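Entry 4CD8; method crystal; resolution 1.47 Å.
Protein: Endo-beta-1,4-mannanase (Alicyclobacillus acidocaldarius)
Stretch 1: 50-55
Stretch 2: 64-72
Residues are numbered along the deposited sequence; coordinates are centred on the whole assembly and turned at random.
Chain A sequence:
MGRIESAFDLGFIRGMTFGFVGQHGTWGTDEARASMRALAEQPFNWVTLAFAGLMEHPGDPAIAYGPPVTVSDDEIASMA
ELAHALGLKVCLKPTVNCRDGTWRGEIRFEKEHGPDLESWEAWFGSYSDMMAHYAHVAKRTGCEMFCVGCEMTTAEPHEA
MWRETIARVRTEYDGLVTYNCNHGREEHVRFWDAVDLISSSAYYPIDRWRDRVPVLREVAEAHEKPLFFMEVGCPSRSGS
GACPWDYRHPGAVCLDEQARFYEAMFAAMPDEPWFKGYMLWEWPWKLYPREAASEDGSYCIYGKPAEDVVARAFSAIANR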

# COMPACT_ATOMS: atom_id res chain seq x y z
N ALA A 50 -1.42 7.13 -0.26
CA ALA A 50 -0.11 6.66 0.10
C ALA A 50 0.91 7.75 -0.12
O ALA A 50 0.91 8.38 -1.18
CB ALA A 50 0.27 5.41 -0.68
N PHE A 51 1.82 7.90 0.84
CA PHE A 51 2.90 8.86 0.71
C PHE A 51 4.10 8.44 1.51
O PHE A 51 4.00 7.63 2.40
CB PHE A 51 2.46 10.27 1.13
CG PHE A 51 2.11 10.39 2.58
CD1 PHE A 51 0.86 9.96 3.05
CD2 PHE A 51 3.01 10.88 3.49
CE1 PHE A 51 0.56 10.07 4.42
CE2 PHE A 51 2.70 11.01 4.84
CZ PHE A 51 1.48 10.56 5.31
N ALA A 52 5.27 8.98 1.17
CA ALA A 52 6.52 8.61 1.82
C ALA A 52 7.26 9.76 2.43
O ALA A 52 7.58 10.74 1.74
CB ALA A 52 7.44 7.88 0.84
N GLY A 53 7.55 9.63 3.71
CA GLY A 53 8.59 10.40 4.36
C GLY A 53 9.95 9.93 3.87
O GLY A 53 10.06 8.89 3.23
N LEU A 54 10.99 10.73 4.14
CA LEU A 54 12.31 10.43 3.61
C LEU A 54 13.34 10.30 4.72
O LEU A 54 13.48 11.15 5.59
CB LEU A 54 12.78 11.51 2.62
CG LEU A 54 12.01 11.62 1.30
CD1 LEU A 54 12.49 12.83 0.50
CD2 LEU A 54 12.18 10.33 0.49
N MET A 55 14.09 9.21 4.62
CA MET A 55 15.24 8.99 5.43
C MET A 55 16.44 9.44 4.67
O MET A 55 16.59 9.15 3.49
CB MET A 55 15.39 7.53 5.80
CG MET A 55 14.39 7.13 6.88
SD MET A 55 14.24 5.36 7.10
CE MET A 55 15.86 4.99 7.82
N ALA A 64 12.19 12.56 7.54
CA ALA A 64 11.63 13.83 7.10
C ALA A 64 10.24 13.62 6.55
O ALA A 64 10.04 12.90 5.57
CB ALA A 64 12.55 14.45 6.03
N TYR A 65 9.25 14.25 7.18
CA TYR A 65 7.89 14.21 6.66
C TYR A 65 7.15 15.50 6.99
O TYR A 65 7.65 16.34 7.77
CB TYR A 65 7.13 13.01 7.22
CG TYR A 65 7.07 12.97 8.74
CD1 TYR A 65 8.10 12.37 9.48
CD2 TYR A 65 6.00 13.53 9.44
CE1 TYR A 65 8.06 12.32 10.86
CE2 TYR A 65 5.94 13.48 10.82
CZ TYR A 65 6.97 12.88 11.52
OH TYR A 65 6.93 12.84 12.88
N GLY A 66 5.96 15.64 6.43
CA GLY A 66 5.28 16.91 6.40
C GLY A 66 6.00 17.85 5.43
O GLY A 66 6.95 17.46 4.77
N PRO A 67 5.48 19.06 5.29
CA PRO A 67 6.08 20.08 4.44
C PRO A 67 7.51 20.28 4.88
O PRO A 67 7.78 20.25 6.05
CB PRO A 67 5.22 21.32 4.72
CG PRO A 67 3.91 20.75 5.16
CD PRO A 67 4.31 19.59 6.02
N PRO A 68 8.43 20.48 3.94
CA PRO A 68 8.27 20.62 2.51
C PRO A 68 8.41 19.32 1.71
O PRO A 68 8.41 19.34 0.47
CB PRO A 68 9.45 21.55 2.15
CG PRO A 68 10.50 21.10 3.06
CD PRO A 68 9.81 20.76 4.36
N VAL A 69 8.54 18.19 2.41
CA VAL A 69 8.82 16.92 1.77
C VAL A 69 7.54 16.29 1.26
O VAL A 69 7.37 16.08 0.06
CB VAL A 69 9.54 16.00 2.76
CG1 VAL A 69 9.68 14.58 2.18
CG2 VAL A 69 10.88 16.64 3.14
N THR A 70 6.62 16.02 2.19
CA THR A 70 5.38 15.34 1.82
C THR A 70 4.19 16.30 1.71
O THR A 70 4.24 17.45 2.15
CB THR A 70 4.98 14.25 2.86
OG1 THR A 70 4.50 14.90 4.05
CG2 THR A 70 6.15 13.41 3.19
N VAL A 71 3.09 15.76 1.19
CA VAL A 71 1.80 16.40 1.27
C VAL A 71 1.55 16.88 2.71
O VAL A 71 1.93 16.24 3.66
CB VAL A 71 0.65 15.46 0.82
CG1 VAL A 71 0.68 15.30 -0.68
CG2 VAL A 71 0.73 14.10 1.50
N SER A 72 0.98 18.06 2.83
CA SER A 72 0.60 18.61 4.10
C SER A 72 -0.57 17.87 4.70
O SER A 72 -1.31 17.17 3.99
CB SER A 72 0.20 20.07 3.98
OG SER A 72 -0.97 20.20 3.21

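A β-strand can pair with a neighbouring loop through very few hydrogen bonds when apolar contacts add to them. Residues 50-55 and 64-72 of this mannanase illustrate the principle: the first stretch is a strand, the second has no regular helix or strand, and together they bury 321 Å² while sharing just two hydrogen bonds.

The strand enters with A50, which lies too far from the loop to touch it. Contact begins at F51, whose CA-to-CB bond points toward the second stretch. Its buried ring, with chi1 in the p well, receives the methyl CG2 of V71 over one face, 4.1 Å from F51 CG. T70 also reaches the ring obliquely, with its CB 4.0 Å from F51 CD2. These are van der Waals contacts, in which aliphatic carbon covers aromatic surface.

A52 turns its methyl group away, as strand alternation would lead one to expect, and meets the loop through its backbone instead. Its carbonyl O lies 3.4 Å from T70 CG2, a contact with a methyl carbon rather than a hydrogen bond. The hydroxyl of T70 is engaged within its own stretch: OG1 donates to V71 O at 2.9 Å and accepts a weak bond from G66 N, also at 2.9 Å. The loop is further drawn together by G66 O, which accepts from both V69 N (2.9 Å) and T70 N (3.0 Å).

At G53 the absence of a side chain permits a close approach. Its CA sits 3.1 Å from A64 O and 4.1 Å from Y65 CB; a β-carbon built here would lie a tight 3.1 Å from that same A64 O and 3.3 Å from Y65 CB. The Y65 side chain sets out sideways and its end leads away, so the ring adds little to the contact.

L54 supplies the polar link. It pairs with A64 as an antiparallel, hydrogen-bonded bridge: L54 N donates to A64 O at 2.8 Å, and A64 N returns a bond to L54 O at 2.7 Å. Angles of 161° and 168° at the hydrogens make both nearly linear. The side chains of L54 and A64 share one face of the sheet, and the leucine, in its mt rotamer, extends CD1 to within 3.7 Å of V69 CG1, joining a later part of the loop to the strand by apolar packing.

M55 then points away, and the contact ends.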